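Local coordinates for methyl-accepting chemotaxis protein, putative (Geobacter sulfurreducens, PDB 3OOV) that is a putative chemoreceptor whose GAF domain, the part modelled here, probably senses a small molecule or relays a signal for bacterial taxis, at residues N38-D43 against L49-A54; C118-V121 against A126-V129; S137-S140 against T144-D147. All coordinates share one frame; numbering follows the deposited sequence.

Contact 1 of 3, residues N38-D43 against L49-A54; sequences NILMAD and LSFVAA
I39 sits opposite two residues of the neighbouring antiparallel strand, V52 and A53, and this extra residue makes a classic beta bulge in the hairpin of strands 36-42 and 48-55. I39 O takes both backbone amides: V52 N at 2.9 Å and A53 N at 3.2 Å, the second lying in the carbonyl plane on a lone pair. I39 N answers with a nearly straight bond to A53 O at 2.8 Å. Beyond the bulge the pairing is regular again, M41 and S50 exchanging N-H and carbonyl in both directions.

The apolar contacts on the side of L40 centre on the F51 ring. L40 CD2 lies over one ring face, 4.0 Å from the centroid and shifted toward the rim, a CH-pi contact; CG of L40 stands beside its backbone N (chi1 -58°), which carries the branch over toward the ring. L40 CB also meets L49 CB, while L49 CD2 packs against A42. On the other side of the sheet, M41, a selenomethionine, lays CG against V52 CG2 at 3.8 Å before its chain bends away, and I39 CB approaches A53 CB. I39, M41 and V52 touch helix 17-31, at A25 and L21 among others.

N38 brings an amide to the F51 ring. Its OD1 comes to the edge of the F51 ring, 3.4 Å from CZ and in the ring plane, with amide and ring planes 87° apart; the same oxygen lies 3.6 Å from A54 CB. F60 adds an edge-to-face contact to F51.

Chemically, the bulge lets one carbonyl satisfy two amides, so neither amide of the bulge lacks an acceptor, while F51 offers its face to a leucine and its electropositive rim to an amide oxygen.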
ATOM      1  N   ASN A  38      -5.268 -17.237   1.073  1.00 10.54           N
ATOM      2  CA  ASN A  38      -5.414 -17.615  -0.329  1.00 12.66           C
ATOM      3  C   ASN A  38      -4.130 -17.216  -1.072  1.00 12.83           C
ATOM      4  O   ASN A  38      -3.578 -16.097  -0.875  1.00 14.69           O
ATOM      5  CB  ASN A  38      -6.683 -17.029  -0.964  1.00 10.24           C
ATOM      6  CG  ASN A  38      -7.953 -17.472  -0.225  1.00 12.74           C
ATOM      7  OD1 ASN A  38      -8.257 -18.687  -0.134  1.00 14.30           O
ATOM      8  ND2 ASN A  38      -8.682 -16.490   0.365  1.00 10.18           N
ATOM      9  N   ILE A  39      -3.593 -18.150  -1.839  1.00 12.31           N
ATOM     10  CA  ILE A  39      -2.392 -17.832  -2.626  1.00 12.17           C
ATOM     11  C   ILE A  39      -2.596 -18.205  -4.096  1.00 12.87           C
ATOM     12  O   ILE A  39      -2.935 -19.341  -4.409  1.00 12.44           O
ATOM     13  CB  ILE A  39      -1.128 -18.515  -2.078  1.00 12.40           C
ATOM     14  CG1 ILE A  39      -0.956 -18.213  -0.608  1.00 11.45           C
ATOM     15  CG2 ILE A  39       0.170 -18.086  -2.917  1.00  8.99           C
ATOM     16  CD1 ILE A  39       0.206 -19.066   0.054  1.00 15.46           C
ATOM     17  N   LEU A  40      -2.423 -17.223  -4.976  1.00 12.73           N
ATOM     18  CA  LEU A  40      -2.654 -17.371  -6.412  1.00 13.35           C
ATOM     19  C   LEU A  40      -1.382 -16.979  -7.131  1.00 14.11           C
ATOM     20  O   LEU A  40      -0.733 -15.986  -6.730  1.00 15.51           O
ATOM     21  CB  LEU A  40      -3.794 -16.491  -6.877  1.00 11.64           C
ATOM     22  CG  LEU A  40      -5.125 -16.813  -6.112  1.00 16.12           C
ATOM     23  CD1 LEU A  40      -5.329 -15.803  -4.983  1.00 15.60           C
ATOM     24  CD2 LEU A  40      -6.380 -16.830  -7.000  1.00 17.27           C
HETATM   25  N   MSE A  41      -1.018 -17.767  -8.153  1.00 13.66           N
HETATM   26  CA  MSE A  41       0.234 -17.589  -8.933  1.00 13.69           C
HETATM   27  C   MSE A  41      -0.074 -17.293 -10.402  1.00 13.01           C
HETATM   28  O   MSE A  41      -0.960 -17.944 -11.007  1.00 12.06           O
HETATM   29  CB  MSE A  41       1.093 -18.846  -8.797  1.00 13.77           C
HETATM   30  CG  MSE A  41       1.529 -19.033  -7.327  1.00 16.18           C
HETATM   31 SE   MSE A  41       2.878 -17.640  -6.764  1.00 23.68          SE
HETATM   32  CE  MSE A  41       4.240 -18.202  -7.961  1.00 18.56           C
ATOM     33  N   ALA A  42       0.552 -16.248 -10.945  1.00 12.16           N
ATOM     34  CA  ALA A  42       0.347 -15.917 -12.377  1.00 13.10           C
ATOM     35  C   ALA A  42       0.840 -17.048 -13.282  1.00 13.33           C
ATOM     36  O   ALA A  42       1.858 -17.733 -12.957  1.00 12.75           O
ATOM     37  CB  ALA A  42       1.123 -14.651 -12.715  1.00 14.12           C
ATOM     38  N   ASP A  43       0.160 -17.287 -14.386  1.00 14.87           N
ATOM     39  CA  ASP A  43       0.741 -18.231 -15.382  1.00 15.66           C
ATOM     40  C   ASP A  43       1.952 -17.542 -16.056  1.00 17.70           C
ATOM     41  O   ASP A  43       2.309 -16.375 -15.697  1.00 16.64           O
ATOM     42  CB  ASP A  43      -0.262 -18.690 -16.425  1.00 15.32           C
ATOM     43  CG  ASP A  43      -0.928 -17.515 -17.208  1.00 16.34           C
ATOM     44  OD1 ASP A  43      -0.694 -16.319 -16.949  1.00 14.92           O
ATOM     45  OD2 ASP A  43      -1.778 -17.799 -18.061  1.00 18.33           O
ATOM     46  N   LEU A  49      -4.270 -16.004 -13.200  1.00 15.50           N
ATOM     47  CA  LEU A  49      -3.794 -16.503 -11.920  1.00 13.69           C
ATOM     48  C   LEU A  49      -4.324 -17.911 -11.638  1.00 13.89           C
ATOM     49  O   LEU A  49      -5.521 -18.118 -11.650  1.00 11.99           O
ATOM     50  CB  LEU A  49      -4.347 -15.605 -10.831  1.00 12.63           C
ATOM     51  CG  LEU A  49      -3.756 -14.185 -10.711  1.00 15.56           C
ATOM     52  CD1 LEU A  49      -4.647 -13.368  -9.628  1.00 13.50           C
ATOM     53  CD2 LEU A  49      -2.241 -14.173 -10.389  1.00 10.18           C
ATOM     54  N   SER A  50      -3.462 -18.843 -11.285  1.00 12.79           N
ATOM     55  CA  SER A  50      -3.994 -20.078 -10.885  1.00 15.50           C
ATOM     56  C   SER A  50      -4.043 -20.165  -9.323  1.00 15.43           C
ATOM     57  O   SER A  50      -3.225 -19.587  -8.593  1.00 14.22           O
ATOM     58  CB  SER A  50      -3.297 -21.234 -11.613  1.00 16.48           C
ATOM     59  OG  SER A  50      -2.050 -21.439 -11.038  1.00 20.19           O
ATOM     60  N   PHE A  51      -5.099 -20.774  -8.822  1.00 14.94           N
ATOM     61  CA  PHE A  51      -5.348 -20.760  -7.398  1.00 14.35           C
ATOM     62  C   PHE A  51      -4.560 -21.946  -6.814  1.00 14.25           C
ATOM     63  O   PHE A  51      -4.901 -23.067  -7.074  1.00 14.30           O
ATOM     64  CB  PHE A  51      -6.855 -20.889  -7.190  1.00 13.31           C
ATOM     65  CG  PHE A  51      -7.408 -20.259  -5.881  1.00 12.24           C
ATOM     66  CD1 PHE A  51      -8.685 -19.701  -5.869  1.00 13.86           C
ATOM     67  CD2 PHE A  51      -6.685 -20.292  -4.680  1.00 12.04           C
ATOM     68  CE1 PHE A  51      -9.223 -19.121  -4.679  1.00 15.75           C
ATOM     69  CE2 PHE A  51      -7.214 -19.729  -3.500  1.00 14.87           C
ATOM     70  CZ  PHE A  51      -8.472 -19.202  -3.475  1.00 13.19           C
ATOM     71  N   VAL A  52      -3.523 -21.692  -6.037  1.00 15.12           N
ATOM     72  CA  VAL A  52      -2.573 -22.723  -5.586  1.00 16.98           C
ATOM     73  C   VAL A  52      -2.816 -23.239  -4.158  1.00 18.14           C
ATOM     74  O   VAL A  52      -2.747 -24.466  -3.890  1.00 18.67           O
ATOM     75  CB  VAL A  52      -1.101 -22.206  -5.740  1.00 18.75           C
ATOM     76  CG1 VAL A  52      -0.088 -23.210  -5.119  1.00 20.79           C
ATOM     77  CG2 VAL A  52      -0.787 -21.984  -7.220  1.00 16.92           C
ATOM     78  N   ALA A  53      -3.103 -22.314  -3.239  1.00 17.88           N
ATOM     79  CA  ALA A  53      -3.389 -22.642  -1.849  1.00 17.61           C
ATOM     80  C   ALA A  53      -4.573 -21.844  -1.348  1.00 19.29           C
ATOM     81  O   ALA A  53      -4.766 -20.681  -1.703  1.00 18.97           O
ATOM     82  CB  ALA A  53      -2.163 -22.441  -0.958  1.00 17.46           C
ATOM     83  N   ALA A  54      -5.410 -22.526  -0.561  1.00 20.54           N
ATOM     84  CA  ALA A  54      -6.586 -21.951   0.102  1.00 21.47           C
ATOM     85  C   ALA A  54      -6.649 -22.667   1.413  1.00 22.55           C
ATOM     86  O   ALA A  54      -6.844 -23.875   1.471  1.00 26.19           O
ATOM     87  CB  ALA A  54      -7.826 -22.176  -0.667  1.00 19.05           C
TER

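Contact 2 of 3, residues C118-V121 against A126-V129; sequences CPIV and AIGV
Strands 118-121 and 126-129 run antiparallel, their axes 4.5 Å apart at closest approach and 140° between directions, with P119 facing V129 and V121 facing A126 as non-hydrogen-bonded pairs. I120 makes both backbone bonds between them: its N-H reaches G128 O at 2.8 Å, almost straight at the hydrogen but 42° above the carbonyl plane, and its carbonyl receives I127 N at 2.9 Å. Weaker CA-H...O contacts flank these bonds, from V129 CA to C118 O and from A126 CA to I120 O.

The side chain of I120 does most of the remaining packing. Its CG1 arm stands beside the backbone N (chi1 -62°) and extends CD1 to 3.6 Å from V129 N, along the backbone past G128, which has no side chain to obstruct it. The other branch, CG2, meets I127 CG1 at 4.0 Å, the two isoleucines crossing at about a right angle. I39 and M41 of strand 36-42, on the far side of strand 125-133, also touch I120. V129, on the other side of the sheet, has its CB 3.7 Å from C118 O and packs against I76 and C79 of helix 74-82. Cutting I120 back to an alanine here would probably open a gap over G128 and deprive I127 CG1 of its partner.

In this hairpin, then, a glycine and a branched aliphatic residue work as a pair: the backbone bonds fix the strands, and the long arm of I120 lies on the bare main chain of the partner.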
ATOM      1  N   CYS A 118      -1.593  -8.868  -0.949  1.00 14.04           N
ATOM      2  CA  CYS A 118      -0.184  -8.569  -0.832  1.00 14.75           C
ATOM      3  C   CYS A 118       0.534  -9.264  -2.020  1.00 14.55           C
ATOM      4  O   CYS A 118       0.296 -10.427  -2.263  1.00 16.19           O
ATOM      5  CB  CYS A 118       0.331  -9.050   0.508  1.00 12.53           C
ATOM      6  SG  CYS A 118       2.123  -8.929   0.598  1.00 19.26           S
ATOM      7  N   PRO A 119       1.326  -8.526  -2.799  1.00 15.18           N
ATOM      8  CA  PRO A 119       1.917  -9.111  -4.022  1.00 14.92           C
ATOM      9  C   PRO A 119       3.081 -10.002  -3.612  1.00 16.21           C
ATOM     10  O   PRO A 119       3.692  -9.752  -2.578  1.00 16.06           O
ATOM     11  CB  PRO A 119       2.445  -7.883  -4.783  1.00 15.09           C
ATOM     12  CG  PRO A 119       2.865  -6.865  -3.602  1.00 14.41           C
ATOM     13  CD  PRO A 119       1.784  -7.136  -2.537  1.00 15.73           C
ATOM     14  N   ILE A 120       3.348 -11.058  -4.373  1.00 15.18           N
ATOM     15  CA  ILE A 120       4.578 -11.828  -4.186  1.00 15.97           C
ATOM     16  C   ILE A 120       5.515 -11.303  -5.277  1.00 17.18           C
ATOM     17  O   ILE A 120       5.185 -11.343  -6.448  1.00 14.87           O
ATOM     18  CB  ILE A 120       4.311 -13.334  -4.384  1.00 15.29           C
ATOM     19  CG1 ILE A 120       3.277 -13.822  -3.309  1.00 13.96           C
ATOM     20  CG2 ILE A 120       5.694 -14.123  -4.347  1.00 15.80           C
ATOM     21  CD1 ILE A 120       2.541 -15.116  -3.693  1.00  6.43           C
ATOM     22  N   VAL A 121       6.661 -10.761  -4.902  1.00 19.22           N
ATOM     23  CA  VAL A 121       7.424  -9.986  -5.872  1.00 21.21           C
ATOM     24  C   VAL A 121       8.764 -10.632  -5.990  1.00 24.24           C
ATOM     25  O   VAL A 121       9.455 -10.892  -4.982  1.00 24.19           O
ATOM     26  CB  VAL A 121       7.573  -8.465  -5.471  1.00 21.97           C
ATOM     27  CG1 VAL A 121       8.493  -7.711  -6.472  1.00 23.15           C
ATOM     28  CG2 VAL A 121       6.187  -7.757  -5.398  1.00 21.51           C
ATOM     29  N   ALA A 126       5.684  -8.753  -9.937  1.00 21.48           N
ATOM     30  CA  ALA A 126       4.734  -9.599  -9.226  1.00 20.00           C
ATOM     31  C   ALA A 126       4.644 -10.915  -9.967  1.00 18.92           C
ATOM     32  O   ALA A 126       4.480 -10.962 -11.205  1.00 19.25           O
ATOM     33  CB  ALA A 126       3.375  -8.970  -9.179  1.00 20.22           C
ATOM     34  N   ILE A 127       4.780 -11.992  -9.232  1.00 17.04           N
ATOM     35  CA  ILE A 127       4.461 -13.278  -9.811  1.00 17.15           C
ATOM     36  C   ILE A 127       3.224 -13.962  -9.208  1.00 16.29           C
ATOM     37  O   ILE A 127       2.871 -15.052  -9.628  1.00 16.93           O
ATOM     38  CB  ILE A 127       5.683 -14.172  -9.774  1.00 16.65           C
ATOM     39  CG1 ILE A 127       6.141 -14.377  -8.334  1.00 15.54           C
ATOM     40  CG2 ILE A 127       6.810 -13.512 -10.633  1.00 17.77           C
ATOM     41  CD1 ILE A 127       7.205 -15.478  -8.195  1.00 19.96           C
ATOM     42  N   GLY A 128       2.600 -13.356  -8.198  1.00 14.79           N
ATOM     43  CA  GLY A 128       1.354 -13.905  -7.651  1.00 13.71           C
ATOM     44  C   GLY A 128       0.930 -13.028  -6.471  1.00 14.24           C
ATOM     45  O   GLY A 128       1.528 -11.996  -6.293  1.00 14.45           O
ATOM     46  N   VAL A 129      -0.037 -13.470  -5.655  1.00 13.31           N
ATOM     47  CA  VAL A 129      -0.591 -12.723  -4.529  1.00 12.89           C
ATOM     48  C   VAL A 129      -0.941 -13.617  -3.328  1.00 13.83           C
ATOM     49  O   VAL A 129      -1.357 -14.801  -3.479  1.00 13.30           O
ATOM     50  CB  VAL A 129      -1.879 -11.825  -4.923  1.00 13.74           C
ATOM     51  CG1 VAL A 129      -1.583 -10.807  -6.036  1.00 11.56           C
ATOM     52  CG2 VAL A 129      -3.060 -12.669  -5.369  1.00 13.42           C
TER

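Contact 3 of 3, residues S137-S140 against T144-D147; sequences SRRS and TDVD
The loop that leads from strand 125-133 into helix 143-167 is tied to the first turn of that helix by one salt bridge, between R139 and D145. R139 NH2 donates to D145 OD2 at 2.7 Å, with an angle of 160° at the hydrogen. The carboxylate oxygen is met on its syn side, somewhat out of the carboxylate plane, and it lies close to the guanidinium plane, at the edge of that group. The two planes are turned 65° apart, so this is a single-point contact and not a flat, two-bond pairing; D145 OD1 stays 3.3 Å from R139 NH2.

The arginine arrives from the loop side and the aspartate from the helix, their chains approaching from opposite directions. R139 first extends, with CG anti to the backbone N (chi1 178°), and then bends at chi3, which swings the guanidinium edge to the carboxylate. At the base of this reach, R139 N donates to S137 OG at 3.0 Å. That bond closes an ST turn and shapes the loop just ahead of the arginine.

The strongest polar partner of D145 is Y34, whose hydroxyl is hydrogen-bonded to OD1. OD2 also accepts a hydrogen bond from the backbone N of N142, just before the helix, so R139 shares OD2 with a main-chain donor.

The chemistry implies that D145, itself buried, is held through both oxygens, and that the exposed R139 would partly offset its negative charge. The charge pair thus joins an exposed loop to a carboxylate already fixed by tyrosine and backbone.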
ATOM      1  N   SER A 137     -14.351 -12.357  12.105  1.00 19.75           N
ATOM      2  CA  SER A 137     -14.061 -11.438  13.189  1.00 19.67           C
ATOM      3  C   SER A 137     -14.475 -10.035  12.745  1.00 20.22           C
ATOM      4  O   SER A 137     -14.419  -9.671  11.548  1.00 19.05           O
ATOM      5  CB  SER A 137     -12.588 -11.518  13.594  1.00 19.04           C
ATOM      6  OG  SER A 137     -12.239 -10.468  14.508  1.00 24.07           O
ATOM      7  N   ARG A 138     -14.918  -9.226  13.700  1.00 20.66           N
ATOM      8  CA  ARG A 138     -15.229  -7.840  13.372  1.00 20.67           C
ATOM      9  C   ARG A 138     -13.939  -6.986  13.459  1.00 19.14           C
ATOM     10  O   ARG A 138     -13.944  -5.819  13.144  1.00 18.51           O
ATOM     11  CB  ARG A 138     -16.407  -7.319  14.222  1.00 21.41           C
ATOM     12  CG  ARG A 138     -17.789  -7.813  13.662  1.00 27.13           C
ATOM     13  CD  ARG A 138     -18.690  -8.392  14.779  1.00 37.47           C
ATOM     14  NE  ARG A 138     -20.078  -8.644  14.311  1.00 47.72           N
ATOM     15  CZ  ARG A 138     -20.860  -9.670  14.686  1.00 49.10           C
ATOM     16  NH1 ARG A 138     -20.421 -10.582  15.562  1.00 48.61           N
ATOM     17  NH2 ARG A 138     -22.101  -9.767  14.192  1.00 49.36           N
ATOM     18  N   ARG A 139     -12.834  -7.568  13.910  1.00 18.84           N
ATOM     19  CA  ARG A 139     -11.621  -6.787  13.958  1.00 18.51           C
ATOM     20  C   ARG A 139     -10.977  -6.665  12.562  1.00 18.09           C
ATOM     21  O   ARG A 139     -10.582  -7.650  12.012  1.00 17.12           O
ATOM     22  CB  ARG A 139     -10.607  -7.374  14.954  1.00 18.65           C
ATOM     23  CG  ARG A 139      -9.307  -6.569  14.970  1.00 18.40           C
ATOM     24  CD  ARG A 139      -8.238  -7.216  15.818  1.00 20.15           C
ATOM     25  NE  ARG A 139      -7.505  -7.933  14.839  1.00 37.81           N
ATOM     26  CZ  ARG A 139      -6.397  -7.524  14.223  1.00 39.05           C
ATOM     27  NH1 ARG A 139      -5.747  -6.434  14.596  1.00 40.39           N
ATOM     28  NH2 ARG A 139      -5.924  -8.288  13.263  1.00 38.35           N
ATOM     29  N   SER A 140     -10.924  -5.451  11.999  1.00 17.94           N
ATOM     30  CA  SER A 140     -10.155  -5.119  10.767  1.00 18.24           C
ATOM     31  C   SER A 140      -8.688  -5.488  10.805  1.00 17.75           C
ATOM     32  O   SER A 140      -8.054  -5.295  11.806  1.00 16.92           O
ATOM     33  CB  SER A 140     -10.177  -3.618  10.563  1.00 17.58           C
ATOM     34  OG  SER A 140     -11.392  -3.240  10.013  1.00 18.61           O
ATOM     35  N   THR A 144       0.234  -4.162  11.503  1.00 23.88           N
ATOM     36  CA  THR A 144       1.074  -5.293  11.949  1.00 24.66           C
ATOM     37  C   THR A 144       0.643  -6.592  11.266  1.00 22.40           C
ATOM     38  O   THR A 144       1.448  -7.456  11.088  1.00 20.95           O
ATOM     39  CB  THR A 144       1.096  -5.531  13.476  1.00 25.79           C
ATOM     40  OG1 THR A 144      -0.188  -6.058  13.887  1.00 32.78           O
ATOM     41  CG2 THR A 144       1.379  -4.212  14.209  1.00 27.06           C
ATOM     42  N   ASP A 145      -0.638  -6.723  10.904  1.00 20.91           N
ATOM     43  CA  ASP A 145      -1.042  -7.919  10.159  1.00 20.29           C
ATOM     44  C   ASP A 145      -0.362  -7.859   8.782  1.00 19.83           C
ATOM     45  O   ASP A 145       0.133  -8.883   8.327  1.00 18.76           O
ATOM     46  CB  ASP A 145      -2.554  -8.016   9.981  1.00 19.71           C
ATOM     47  CG  ASP A 145      -3.285  -8.173  11.315  1.00 19.68           C
ATOM     48  OD1 ASP A 145      -3.012  -9.157  12.024  1.00 19.55           O
ATOM     49  OD2 ASP A 145      -4.082  -7.269  11.623  1.00 16.15           O
ATOM     50  N   VAL A 146      -0.396  -6.692   8.135  1.00 19.68           N
ATOM     51  CA  VAL A 146       0.293  -6.464   6.848  1.00 21.70           C
ATOM     52  C   VAL A 146       1.787  -6.810   6.953  1.00 23.11           C
ATOM     53  O   VAL A 146       2.282  -7.515   6.113  1.00 23.65           O
ATOM     54  CB  VAL A 146       0.089  -5.017   6.304  1.00 22.29           C
ATOM     55  CG1 VAL A 146       1.135  -4.667   5.233  1.00 21.73           C
ATOM     56  CG2 VAL A 146      -1.317  -4.830   5.748  1.00 18.79           C
ATOM     57  N   ASP A 147       2.486  -6.404   8.027  1.00 25.39           N
ATOM     58  CA  ASP A 147       3.906  -6.779   8.193  1.00 25.98           C
ATOM     59  C   ASP A 147       4.005  -8.260   8.236  1.00 25.81           C
ATOM     60  O   ASP A 147       4.982  -8.821   7.783  1.00 26.69           O
ATOM     61  CB  ASP A 147       4.574  -6.289   9.504  1.00 26.65           C
ATOM     62  CG  ASP A 147       4.593  -4.788   9.650  1.00 29.86           C
ATOM     63  OD1 ASP A 147       4.435  -4.063   8.649  1.00 31.68           O
ATOM     64  OD2 ASP A 147       4.757  -4.339  10.822  1.00 34.34           O
TER

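The three contacts follow one another in series along the chain, all inside one GAF domain. Contacts 1 and 2 are hairpins of the same antiparallel sheet, their centres 10 Å apart. Strands 36-42 and 125-133 are neighbours there, and their backbones join the hairpins through L40 O to V129 N at 2.8 Å and A42 N to I127 O at 2.9 Å, both probable hydrogen bonds. Contact 3 lies off the sheet, its centre about 19 Å from that of contact 2 and 22 Å from that of contact 1, where the chain leaves strand 125-133 for helix 143-167. Two hairpins form the middle of the sheet, while contact 3 joins the loop to the start of the C-terminal helix.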